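Local structure of DMATS type aromatic prenyltransferase (Streptomyces coelicolor, 6ZRZ) at residues Ile275-Tyr280 and Gly322-Leu327; Pro63-Leu68 and Thr340-Ser345; Tyr206-Asn211 and Gly251-Ser256. The protein transfers a dimethylallyl group from dimethylallyl diphosphate to tryptophan, probably at C5 of the indole, as a member of the DMATS family of aromatic prenyltransferases. All coordinates share one frame; numbering follows the deposited sequence.

All three contacts belong to one antiparallel ten-stranded barrel ringed by helices, the ABBA fold of aromatic prenyltransferases. Interaction 2 pairs the first and last strands and so closes the barrel; interactions 3 and 1, in that order along the chain, are nested inside the loop it closes. Interactions 1 and 2 touch, with centres about 11 Å apart, because strands 324-332 and 338-344 are neighbours. Interactions 1 and 3, with centres about 13 Å apart, meet through the Asp279-Arg252 salt bridge. Interactions 2 and 3 have centres about 18 Å apart and do not touch, yet both reach the bound thiodiphosphate, and all three reach the tryptophan held in the barrel.

Interaction 1: Ile275-Tyr280 and Gly322-Leu327; sequences IPVRDY and GLIAYL. With TRP (tryptophan), chain D.
Arg278 and Tyr326, both lining the tryptophan pocket of the ABBA barrel, converge on one carboxylate oxygen of the bound tryptophan: Tyr326 OH donates to ligand O at 2.6 Å, and Arg278 NH2 reaches the same atom at 3.1 Å. The other terminal nitrogen, Arg278 NH1, donates a proton to Ala325 O (2.8 Å). That oxygen lies in the guanidinium plane, although the nitrogen sits above the carbonyl plane of Ala325. With Arg278 CG set between its backbone N and carbonyl carbon (chi1 60°) and the chain extended as far as NE, the guanidinium is carried past Ala325 to the ring of Tyr326, and the two planes stand 64° apart. A salt bridge from Arg278 NH2 to Asp59 also restrains the guanidinium.

The Tyr326 ring is held between two surfaces. The ligand indole lies over one face, with CH2 above the ring centre, and Pro276 covers the other, its CB 4.0 Å from the centroid in a CH-pi contact. Pro276 is the centre of an inverse gamma turn that leads the chain out of the sheet. Just before it, Ile275 and Leu327 form an antiparallel hydrogen-bonded pair, Ile275 N to Leu327 O at 2.9 Å. Beyond the turn, Val277 CG1 packs on Ile324 CG2 at 3.7 Å. Strand 338-344 flanks strand 324-332, while helices 229-240 and 284-297 cover the side bearing Ile275, Ile324 and Leu327.

Interaction 2: Pro63-Leu68 and Thr340-Ser345; sequences PVEFSL and TAYLSS. With 6C7 (S-(3-methylbut-2-en-1-yl) trihydrogen thiodiphosphate), chain C; TRP (tryptophan), chain D.
Closure of the ABBA barrel depends on this antiparallel pairing of its first and last strands, where Glu65 and Tyr342 turn inward to the two ligands. Four backbone hydrogen bonds join the strands, two between Phe66 and Leu343 and two between Leu68 and Ala341; the shortest is Leu343 N to Phe66 O, 2.8 Å. Between these pairs Ser67 faces Tyr342 as a non-hydrogen-bonded pair, its CB 3.7 Å from Tyr342 CD1, while its hydroxyl is hydrogen-bonded to Arg79. The opposite side of the sheet is apolar: Leu68 CD1 meets Leu343 CD1 at 4.3 Å, and helix 303-312 packs over both.

Glu65 CG is anti to the backbone N (chi1 -172°), and the extended chain sends the carboxylate into the barrel beside the edge of the Tyr342 ring. There Glu65 OE1 accepts the indole N-H of the bound tryptophan, at 2.8 Å from NE1, consistent with a role in orienting the acceptor ring and polarising its nitrogen. The tyrosine hydroxyl continues to the thiodiphosphate, with Tyr342 OH 2.7 Å from ligand O8. The second carboxylate oxygen is held through a water, which donates to Glu65 OE2 at 2.6 Å and to Ser344 OG at 2.8 Å.

Interaction 3: Tyr206-Asn211 and Gly251-Ser256; sequences YLRHDN and GRPAQS. With 6C7 (S-(3-methylbut-2-en-1-yl) trihydrogen thiodiphosphate), chain C; TRP (tryptophan), chain D.
Tyr206 and Gln255 project from neighbouring strands into the ABBA barrel, whereas His209 and Ser256 meet on the outer side of the same antiparallel pair. The Tyr206 ring stands obliquely to the prenyl tail of the thiodiphosphate, with its CE1 3.5 Å from ligand C14. Alongside it, the amide of Gln255 reaches the indole of the bound tryptophan, OE1 lying 3.7 Å from ligand CZ3. That oxygen is buried and has no polar partner in the model.

Farther along this face, Arg208 crosses Pro253, bringing Arg208 CG to 3.5 Å from Pro253 CG. Arg208 CG lies opposite the backbone N (chi1 -175°) and the chain bends at chi3 (91°), which turns the guanidinium toward Asp210. There it grips Asp210 side-on: Arg208 NE bonds to Asp210 OD1 at 2.9 Å and NH1 to the second oxygen, both from the syn side of the carboxylate. Asp210 also lies beside the proline ring, pointing the same way.

Backbone bonds join Leu207 with Ser256 in both directions and run from His209 N to Ala254 O; the return link from Ala254 N to His209 O goes through a water, and beyond the strands another joins Asn211 N to Gly251 O. On the outer face the imidazole is directed edge-on at the serine, whose hydroxyl also bonds to His258, and His209 NE2 lies 2.7 Å from Ser256 OG in a nearly straight hydrogen bond.

Interaction 1: Ile275-Tyr280 and Gly322-Leu327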
loop_
_atom_site.group_PDB
_atom_site.type_symbol
_atom_site.label_atom_id
_atom_site.label_comp_id
_atom_site.label_asym_id
_atom_site.label_seq_id
_atom_site.Cartn_x
_atom_site.Cartn_y
_atom_site.Cartn_z
ATOM N N ILE A 275 1.643 -7.615 7.373
ATOM C CA ILE A 275 1.444 -7.522 8.829
ATOM C C ILE A 275 1.498 -6.054 9.267
ATOM O O ILE A 275 2.483 -5.374 9.038
ATOM C CB ILE A 275 2.456 -8.410 9.559
ATOM C CG1 ILE A 275 2.228 -9.871 9.172
ATOM C CG2 ILE A 275 2.359 -8.176 11.059
ATOM C CD1 ILE A 275 3.195 -10.849 9.785
ATOM N N PRO A 276 0.422 -5.535 9.898
ATOM C CA PRO A 276 0.376 -4.144 10.379
ATOM C C PRO A 276 1.184 -3.957 11.669
ATOM O O PRO A 276 0.643 -3.805 12.734
ATOM C CB PRO A 276 -1.106 -3.895 10.596
ATOM C CG PRO A 276 -1.631 -5.271 10.957
ATOM C CD PRO A 276 -0.793 -6.274 10.193
ATOM N N VAL A 277 2.494 -3.953 11.509
ATOM C CA VAL A 277 3.487 -3.965 12.597
ATOM C C VAL A 277 3.209 -2.824 13.584
ATOM O O VAL A 277 3.558 -2.987 14.738
ATOM C CB VAL A 277 4.919 -3.917 12.029
ATOM C CG1 VAL A 277 5.243 -2.593 11.333
ATOM C CG2 VAL A 277 5.939 -4.197 13.102
ATOM N N ARG A 278 2.620 -1.703 13.138
ATOM C CA ARG A 278 2.356 -0.537 14.002
ATOM C C ARG A 278 1.470 -0.908 15.188
ATOM O O ARG A 278 1.545 -0.209 16.202
ATOM C CB ARG A 278 1.680 0.607 13.244
ATOM C CG ARG A 278 0.334 0.273 12.614
ATOM C CD ARG A 278 0.009 1.415 11.682
ATOM N NE ARG A 278 -1.324 1.402 11.058
ATOM C CZ ARG A 278 -1.697 0.693 9.994
ATOM N NH1 ARG A 278 -0.893 -0.199 9.466
ATOM N NH2 ARG A 278 -2.928 0.831 9.504
ATOM N N ASP A 279 0.656 -1.949 15.073
ATOM C CA ASP A 279 -0.259 -2.392 16.145
ATOM C C ASP A 279 0.428 -3.328 17.127
ATOM O O ASP A 279 -0.256 -3.717 18.097
ATOM C CB ASP A 279 -1.497 -3.068 15.553
ATOM C CG ASP A 279 -2.538 -2.110 15.023
ATOM O OD1 ASP A 279 -2.239 -0.887 14.870
ATOM O OD2 ASP A 279 -3.662 -2.596 14.728
ATOM N N TYR A 280 1.711 -3.667 16.930
ATOM C CA TYR A 280 2.381 -4.809 17.626
ATOM C C TYR A 280 3.741 -4.389 18.195
ATOM O O TYR A 280 4.506 -5.257 18.579
ATOM C CB TYR A 280 2.500 -6.002 16.667
ATOM C CG TYR A 280 1.166 -6.468 16.173
ATOM C CD1 TYR A 280 0.255 -7.043 17.040
ATOM C CD2 TYR A 280 0.761 -6.274 14.864
ATOM C CE1 TYR A 280 -1.008 -7.424 16.625
ATOM C CE2 TYR A 280 -0.497 -6.669 14.425
ATOM C CZ TYR A 280 -1.383 -7.265 15.312
ATOM O OH TYR A 280 -2.642 -7.627 14.931
ATOM N N GLY A 322 3.763 4.175 14.254
ATOM C CA GLY A 322 2.873 4.274 13.082
ATOM C C GLY A 322 3.601 4.738 11.839
ATOM O O GLY A 322 3.024 4.637 10.738
ATOM N N LEU A 323 4.847 5.185 11.976
ATOM C CA LEU A 323 5.682 5.565 10.823
ATOM C C LEU A 323 5.893 4.342 9.920
ATOM O O LEU A 323 5.630 4.441 8.704
ATOM C CB LEU A 323 6.994 6.146 11.321
ATOM C CG LEU A 323 7.796 6.876 10.273
ATOM C CD1 LEU A 323 6.976 8.013 9.669
ATOM C CD2 LEU A 323 9.103 7.398 10.871
ATOM N N ILE A 324 6.291 3.207 10.477
ATOM C CA ILE A 324 6.267 1.931 9.736
ATOM C C ILE A 324 4.871 1.326 9.947
ATOM O O ILE A 324 4.622 0.749 11.010
ATOM C CB ILE A 324 7.398 0.969 10.128
ATOM C CG1 ILE A 324 8.776 1.617 9.978
ATOM C CG2 ILE A 324 7.289 -0.294 9.318
ATOM C CD1 ILE A 324 9.932 0.735 10.448
ATOM N N ALA A 325 4.018 1.419 8.936
ATOM C CA ALA A 325 2.608 1.006 9.038
ATOM C C ALA A 325 2.484 -0.511 8.873
ATOM O O ALA A 325 1.778 -1.156 9.686
ATOM C CB ALA A 325 1.789 1.732 8.037
ATOM N N TYR A 326 3.083 -1.056 7.828
ATOM C CA TYR A 326 3.058 -2.495 7.512
ATOM C C TYR A 326 4.451 -2.958 7.120
ATOM O O TYR A 326 5.252 -2.198 6.581
ATOM C CB TYR A 326 2.177 -2.844 6.307
ATOM C CG TYR A 326 0.701 -2.834 6.526
ATOM C CD1 TYR A 326 0.020 -3.988 6.855
ATOM C CD2 TYR A 326 -0.015 -1.665 6.436
ATOM C CE1 TYR A 326 -1.361 -3.999 7.027
ATOM C CE2 TYR A 326 -1.385 -1.636 6.652
ATOM C CZ TYR A 326 -2.070 -2.811 6.950
ATOM O OH TYR A 326 -3.434 -2.794 7.172
ATOM N N LEU A 327 4.698 -4.225 7.348
ATOM C CA LEU A 327 5.767 -4.955 6.678
ATOM C C LEU A 327 5.138 -6.046 5.846
ATOM O O LEU A 327 4.118 -6.606 6.264
ATOM C CB LEU A 327 6.723 -5.552 7.707
ATOM C CG LEU A 327 7.482 -4.564 8.568
ATOM C CD1 LEU A 327 8.258 -5.319 9.634
ATOM C CD2 LEU A 327 8.395 -3.675 7.726
HETATM N N TRP D . -4.302 2.139 5.864
HETATM C CA TRP D . -5.226 1.117 5.314
HETATM C C TRP D . -5.157 -0.176 6.141
HETATM O O TRP D . -4.329 -0.350 7.065
HETATM C CB TRP D . -4.944 0.848 3.832
HETATM C CG TRP D . -3.528 0.473 3.504
HETATM C CD1 TRP D . -2.493 1.320 3.201
HETATM C CD2 TRP D . -2.985 -0.859 3.436
HETATM N NE1 TRP D . -1.350 0.601 2.959
HETATM C CE2 TRP D . -1.622 -0.736 3.080
HETATM C CE3 TRP D . -3.521 -2.138 3.617
HETATM C CZ2 TRP D . -0.790 -1.845 2.924
HETATM C CZ3 TRP D . -2.703 -3.232 3.456
HETATM C CH2 TRP D . -1.351 -3.087 3.131
HETATM O OXT TRP D . -5.969 -1.094 5.877
#

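Interaction 2: Pro63-Leu68 and Thr340-Ser345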
loop_
_atom_site.group_PDB
_atom_site.type_symbol
_atom_site.label_atom_id
_atom_site.label_comp_id
_atom_site.label_asym_id
_atom_site.label_seq_id
_atom_site.Cartn_x
_atom_site.Cartn_y
_atom_site.Cartn_z
ATOM N N PRO A 63 -3.745 11.479 2.623
ATOM C CA PRO A 63 -4.093 10.703 1.426
ATOM C C PRO A 63 -2.896 10.236 0.590
ATOM O O PRO A 63 -3.008 10.060 -0.610
ATOM C CB PRO A 63 -4.946 11.700 0.629
ATOM C CG PRO A 63 -4.358 13.035 0.956
ATOM C CD PRO A 63 -3.958 12.930 2.422
ATOM N N VAL A 64 -1.774 10.058 1.262
ATOM C CA VAL A 64 -0.495 9.608 0.692
ATOM C C VAL A 64 0.125 8.621 1.666
ATOM O O VAL A 64 0.069 8.870 2.903
ATOM C CB VAL A 64 0.438 10.803 0.430
ATOM C CG1 VAL A 64 1.789 10.387 -0.077
ATOM C CG2 VAL A 64 -0.185 11.836 -0.507
ATOM N N GLU A 65 0.673 7.555 1.116
ATOM C CA GLU A 65 1.580 6.633 1.835
ATOM C C GLU A 65 2.728 6.255 0.925
ATOM O O GLU A 65 2.530 6.187 -0.302
ATOM C CB GLU A 65 0.810 5.403 2.299
ATOM C CG GLU A 65 1.616 4.508 3.193
ATOM C CD GLU A 65 0.872 3.231 3.569
ATOM O OE1 GLU A 65 0.804 2.309 2.720
ATOM O OE2 GLU A 65 0.397 3.172 4.692
ATOM N N PHE A 66 3.904 6.022 1.487
ATOM C CA PHE A 66 5.086 5.621 0.701
ATOM C C PHE A 66 5.423 4.180 0.991
ATOM O O PHE A 66 4.988 3.614 1.999
ATOM C CB PHE A 66 6.284 6.511 1.023
ATOM C CG PHE A 66 6.057 7.972 0.723
ATOM C CD1 PHE A 66 6.106 8.445 -0.575
ATOM C CD2 PHE A 66 5.808 8.865 1.745
ATOM C CE1 PHE A 66 5.877 9.777 -0.849
ATOM C CE2 PHE A 66 5.585 10.210 1.471
ATOM C CZ PHE A 66 5.620 10.660 0.175
ATOM N N SER A 67 6.208 3.598 0.147
ATOM C CA SER A 67 6.730 2.247 0.404
ATOM C C SER A 67 8.078 2.071 -0.281
ATOM O O SER A 67 8.334 2.745 -1.330
ATOM C CB SER A 67 5.754 1.169 0.050
ATOM O OG SER A 67 5.535 1.055 -1.345
ATOM N N LEU A 68 8.924 1.267 0.352
ATOM C CA LEU A 68 10.201 0.806 -0.228
ATOM C C LEU A 68 10.166 -0.682 -0.272
ATOM O O LEU A 68 9.952 -1.310 0.801
ATOM C CB LEU A 68 11.375 1.257 0.600
ATOM C CG LEU A 68 11.690 2.734 0.582
ATOM C CD1 LEU A 68 12.812 3.013 1.570
ATOM C CD2 LEU A 68 12.079 3.182 -0.809
ATOM N N THR A 340 8.838 -5.568 1.793
ATOM C CA THR A 340 8.344 -4.173 1.612
ATOM C C THR A 340 8.015 -3.566 2.970
ATOM O O THR A 340 7.382 -4.248 3.768
ATOM C CB THR A 340 7.148 -4.129 0.659
ATOM O OG1 THR A 340 7.504 -4.815 -0.531
ATOM C CG2 THR A 340 6.770 -2.713 0.285
ATOM N N ALA A 341 8.434 -2.325 3.184
ATOM C CA ALA A 341 8.054 -1.479 4.320
ATOM C C ALA A 341 7.166 -0.354 3.803
ATOM O O ALA A 341 7.526 0.330 2.821
ATOM C CB ALA A 341 9.279 -0.967 5.023
ATOM N N TYR A 342 5.991 -0.257 4.388
ATOM C CA TYR A 342 4.991 0.788 4.126
ATOM C C TYR A 342 5.214 1.879 5.145
ATOM O O TYR A 342 5.194 1.590 6.352
ATOM C CB TYR A 342 3.602 0.163 4.142
ATOM C CG TYR A 342 3.465 -0.828 3.039
ATOM C CD1 TYR A 342 2.945 -0.468 1.800
ATOM C CD2 TYR A 342 3.997 -2.117 3.186
ATOM C CE1 TYR A 342 2.930 -1.375 0.739
ATOM C CE2 TYR A 342 3.924 -3.037 2.158
ATOM C CZ TYR A 342 3.422 -2.657 0.925
ATOM O OH TYR A 342 3.398 -3.576 -0.089
ATOM N N LEU A 343 5.401 3.092 4.671
ATOM C CA LEU A 343 5.931 4.229 5.463
ATOM C C LEU A 343 4.927 5.363 5.427
ATOM O O LEU A 343 4.590 5.856 4.278
ATOM C CB LEU A 343 7.265 4.680 4.894
ATOM C CG LEU A 343 8.352 3.604 4.781
ATOM C CD1 LEU A 343 9.603 4.163 4.132
ATOM C CD2 LEU A 343 8.669 2.998 6.128
ATOM N N SER A 344 4.514 5.800 6.586
ATOM C CA SER A 344 3.443 6.785 6.753
ATOM C C SER A 344 3.973 8.193 6.506
ATOM O O SER A 344 5.129 8.505 6.897
ATOM C CB SER A 344 2.841 6.667 8.111
ATOM O OG SER A 344 2.327 5.380 8.307
ATOM N N SER A 345 3.158 9.024 5.900
ATOM C CA SER A 345 3.446 10.469 5.732
ATOM C C SER A 345 3.312 11.220 7.055
ATOM O O SER A 345 4.182 12.058 7.346
ATOM C CB SER A 345 2.584 11.061 4.660
ATOM O OG SER A 345 2.734 12.468 4.681
HETATM O O4 6C7 C . 3.066 -6.431 -5.406
HETATM P P1 6C7 C . 3.151 -4.818 -5.163
HETATM O O6 6C7 C . 4.372 -4.405 -4.443
HETATM O O5 6C7 C . 3.063 -4.152 -6.652
HETATM O O2 6C7 C . 1.763 -4.342 -4.455
HETATM P P3 6C7 C . 1.714 -3.711 -2.961
HETATM O O8 6C7 C . 2.195 -4.943 -2.042
HETATM O O7 6C7 C . 2.569 -2.524 -2.740
HETATM S S9 6C7 C . -0.037 -3.454 -2.582
HETATM C C10 6C7 C . 0.051 -2.871 -0.879
HETATM C C11 6C7 C . -0.793 -1.568 -0.884
HETATM C C12 6C7 C . -2.290 -1.556 -0.496
HETATM C C13 6C7 C . -3.054 -0.249 -0.538
HETATM C C14 6C7 C . -3.056 -2.818 -0.097
HETATM N N TRP D . -4.302 2.139 5.864
HETATM C CA TRP D . -5.226 1.117 5.314
HETATM C C TRP D . -5.157 -0.176 6.141
HETATM O O TRP D . -4.329 -0.350 7.065
HETATM C CB TRP D . -4.944 0.848 3.832
HETATM C CG TRP D . -3.528 0.473 3.504
HETATM C CD1 TRP D . -2.493 1.320 3.201
HETATM C CD2 TRP D . -2.985 -0.859 3.436
HETATM N NE1 TRP D . -1.350 0.601 2.959
HETATM C CE2 TRP D . -1.622 -0.736 3.080
HETATM C CE3 TRP D . -3.521 -2.138 3.617
HETATM C CZ2 TRP D . -0.790 -1.845 2.924
HETATM C CZ3 TRP D . -2.703 -3.232 3.456
HETATM C CH2 TRP D . -1.351 -3.087 3.131
HETATM O OXT TRP D . -5.969 -1.094 5.877
HETATM O O HOH W 1 0.585 7.815 5.307
HETATM O O HOH W 2 0.336 5.145 6.315
#

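Interaction 3: Tyr206-Asn211 and Gly251-Ser256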
loop_
_atom_site.group_PDB
_atom_site.type_symbol
_atom_site.label_atom_id
_atom_site.label_comp_id
_atom_site.label_asym_id
_atom_site.label_seq_id
_atom_site.Cartn_x
_atom_site.Cartn_y
_atom_site.Cartn_z
ATOM N N TYR A 206 -6.890 -9.030 -2.690
ATOM C CA TYR A 206 -6.491 -8.907 -1.279
ATOM C C TYR A 206 -7.560 -9.535 -0.399
ATOM O O TYR A 206 -8.800 -9.322 -0.675
ATOM C CB TYR A 206 -6.266 -7.448 -0.900
ATOM C CG TYR A 206 -5.117 -6.795 -1.600
ATOM C CD1 TYR A 206 -3.932 -6.569 -0.943
ATOM C CD2 TYR A 206 -5.205 -6.402 -2.931
ATOM C CE1 TYR A 206 -2.859 -5.948 -1.572
ATOM C CE2 TYR A 206 -4.132 -5.787 -3.578
ATOM C CZ TYR A 206 -2.952 -5.568 -2.901
ATOM O OH TYR A 206 -1.868 -4.957 -3.495
ATOM N N LEU A 207 -7.124 -10.310 0.584
ATOM C CA LEU A 207 -7.989 -10.936 1.613
ATOM C C LEU A 207 -7.641 -10.337 2.961
ATOM O O LEU A 207 -6.457 -10.147 3.246
ATOM C CB LEU A 207 -7.714 -12.436 1.697
ATOM C CG LEU A 207 -8.399 -13.368 0.709
ATOM C CD1 LEU A 207 -8.684 -12.736 -0.613
ATOM C CD2 LEU A 207 -7.537 -14.613 0.514
ATOM N N ARG A 208 -8.617 -10.125 3.793
ATOM C CA ARG A 208 -8.384 -9.764 5.191
ATOM C C ARG A 208 -8.361 -11.061 5.998
ATOM O O ARG A 208 -9.146 -11.945 5.695
ATOM C CB ARG A 208 -9.473 -8.815 5.655
ATOM C CG ARG A 208 -9.270 -8.286 7.052
ATOM C CD ARG A 208 -10.443 -7.412 7.431
ATOM N NE ARG A 208 -11.470 -8.196 8.078
ATOM C CZ ARG A 208 -12.778 -8.203 7.774
ATOM N NH1 ARG A 208 -13.598 -8.950 8.498
ATOM N NH2 ARG A 208 -13.271 -7.450 6.784
ATOM N N HIS A 209 -7.529 -11.144 7.030
ATOM C CA HIS A 209 -7.428 -12.347 7.889
ATOM C C HIS A 209 -7.511 -11.921 9.342
ATOM O O HIS A 209 -6.563 -11.416 9.849
ATOM C CB HIS A 209 -6.142 -13.115 7.588
ATOM C CG HIS A 209 -6.013 -13.539 6.169
ATOM N ND1 HIS A 209 -6.713 -14.592 5.657
ATOM C CD2 HIS A 209 -5.282 -13.044 5.165
ATOM C CE1 HIS A 209 -6.407 -14.730 4.397
ATOM N NE2 HIS A 209 -5.532 -13.806 4.074
ATOM N N ASP A 210 -8.668 -12.045 9.960
ATOM C CA ASP A 210 -8.816 -11.679 11.381
ATOM C C ASP A 210 -8.159 -12.744 12.247
ATOM O O ASP A 210 -8.344 -13.921 11.926
ATOM C CB ASP A 210 -10.283 -11.553 11.758
ATOM C CG ASP A 210 -11.022 -10.459 11.001
ATOM O OD1 ASP A 210 -10.359 -9.606 10.375
ATOM O OD2 ASP A 210 -12.226 -10.512 11.004
ATOM N N ASN A 211 -7.401 -12.335 13.256
ATOM C CA ASN A 211 -6.783 -13.255 14.254
ATOM C C ASN A 211 -5.957 -14.317 13.517
ATOM O O ASN A 211 -6.098 -15.533 13.814
ATOM C CB ASN A 211 -7.855 -13.895 15.139
ATOM C CG ASN A 211 -8.749 -12.854 15.753
ATOM O OD1 ASN A 211 -8.260 -11.867 16.285
ATOM N ND2 ASN A 211 -10.049 -13.049 15.652
ATOM N N GLY A 251 -4.537 -7.363 16.985
ATOM C CA GLY A 251 -4.781 -5.944 16.612
ATOM C C GLY A 251 -5.476 -5.882 15.284
ATOM O O GLY A 251 -6.260 -6.753 14.993
ATOM N N ARG A 252 -5.184 -4.890 14.474
ATOM C CA ARG A 252 -5.839 -4.856 13.189
ATOM C C ARG A 252 -5.295 -6.048 12.394
ATOM O O ARG A 252 -4.224 -6.575 12.676
ATOM C CB ARG A 252 -5.714 -3.492 12.532
ATOM C CG ARG A 252 -4.483 -3.353 11.694
ATOM C CD ARG A 252 -4.376 -1.946 11.112
ATOM N NE ARG A 252 -3.922 -0.983 12.117
ATOM C CZ ARG A 252 -4.484 0.217 12.429
ATOM N NH1 ARG A 252 -3.919 0.967 13.370
ATOM N NH2 ARG A 252 -5.567 0.673 11.810
ATOM N N PRO A 253 -6.076 -6.541 11.448
ATOM C CA PRO A 253 -5.780 -7.814 10.810
ATOM C C PRO A 253 -4.657 -7.802 9.788
ATOM O O PRO A 253 -4.321 -6.718 9.155
ATOM C CB PRO A 253 -7.093 -8.139 10.161
ATOM C CG PRO A 253 -7.629 -6.821 9.770
ATOM C CD PRO A 253 -7.317 -5.937 10.964
ATOM N N ALA A 254 -4.044 -8.945 9.644
ATOM C CA ALA A 254 -3.139 -9.238 8.544
ATOM C C ALA A 254 -3.955 -9.211 7.270
ATOM O O ALA A 254 -5.190 -9.383 7.337
ATOM C CB ALA A 254 -2.474 -10.572 8.727
ATOM N N GLN A 255 -3.297 -9.029 6.153
ATOM C CA GLN A 255 -3.921 -9.165 4.835
ATOM C C GLN A 255 -2.991 -9.996 3.964
ATOM O O GLN A 255 -1.770 -10.028 4.255
ATOM C CB GLN A 255 -4.154 -7.788 4.207
ATOM C CG GLN A 255 -5.187 -6.957 4.937
ATOM C CD GLN A 255 -5.642 -5.770 4.108
ATOM O OE1 GLN A 255 -5.409 -5.680 2.874
ATOM N NE2 GLN A 255 -6.273 -4.843 4.776
ATOM N N SER A 256 -3.531 -10.621 2.937
ATOM C CA SER A 256 -2.741 -11.314 1.906
ATOM C C SER A 256 -3.131 -10.782 0.557
ATOM O O SER A 256 -4.264 -10.302 0.401
ATOM C CB SER A 256 -2.896 -12.829 1.969
ATOM O OG SER A 256 -4.243 -13.209 1.759
HETATM O O4 6C7 C . 3.066 -6.431 -5.406
HETATM P P1 6C7 C . 3.151 -4.818 -5.163
HETATM O O6 6C7 C . 4.372 -4.405 -4.443
HETATM O O5 6C7 C . 3.063 -4.152 -6.652
HETATM O O2 6C7 C . 1.763 -4.342 -4.455
HETATM P P3 6C7 C . 1.714 -3.711 -2.961
HETATM O O8 6C7 C . 2.195 -4.943 -2.042
HETATM O O7 6C7 C . 2.569 -2.524 -2.740
HETATM S S9 6C7 C . -0.037 -3.454 -2.582
HETATM C C10 6C7 C . 0.051 -2.871 -0.879
HETATM C C11 6C7 C . -0.793 -1.568 -0.884
HETATM C C12 6C7 C . -2.290 -1.556 -0.496
HETATM C C13 6C7 C . -3.054 -0.249 -0.538
HETATM C C14 6C7 C . -3.056 -2.818 -0.097
HETATM N N TRP D . -4.302 2.139 5.864
HETATM C CA TRP D . -5.226 1.117 5.314
HETATM C C TRP D . -5.157 -0.176 6.141
HETATM O O TRP D . -4.329 -0.350 7.065
HETATM C CB TRP D . -4.944 0.848 3.832
HETATM C CG TRP D . -3.528 0.473 3.504
HETATM C CD1 TRP D . -2.493 1.320 3.201
HETATM C CD2 TRP D . -2.985 -0.859 3.436
HETATM N NE1 TRP D . -1.350 0.601 2.959
HETATM C CE2 TRP D . -1.622 -0.736 3.080
HETATM C CE3 TRP D . -3.521 -2.138 3.617
HETATM C CZ2 TRP D . -0.790 -1.845 2.924
HETATM C CZ3 TRP D . -2.703 -3.232 3.456
HETATM C CH2 TRP D . -1.351 -3.087 3.131
HETATM O OXT TRP D . -5.969 -1.094 5.877
HETATM O O HOH W 3 -4.780 -11.036 11.834
HETATM O O HOH W 4 -6.603 -9.700 13.669
#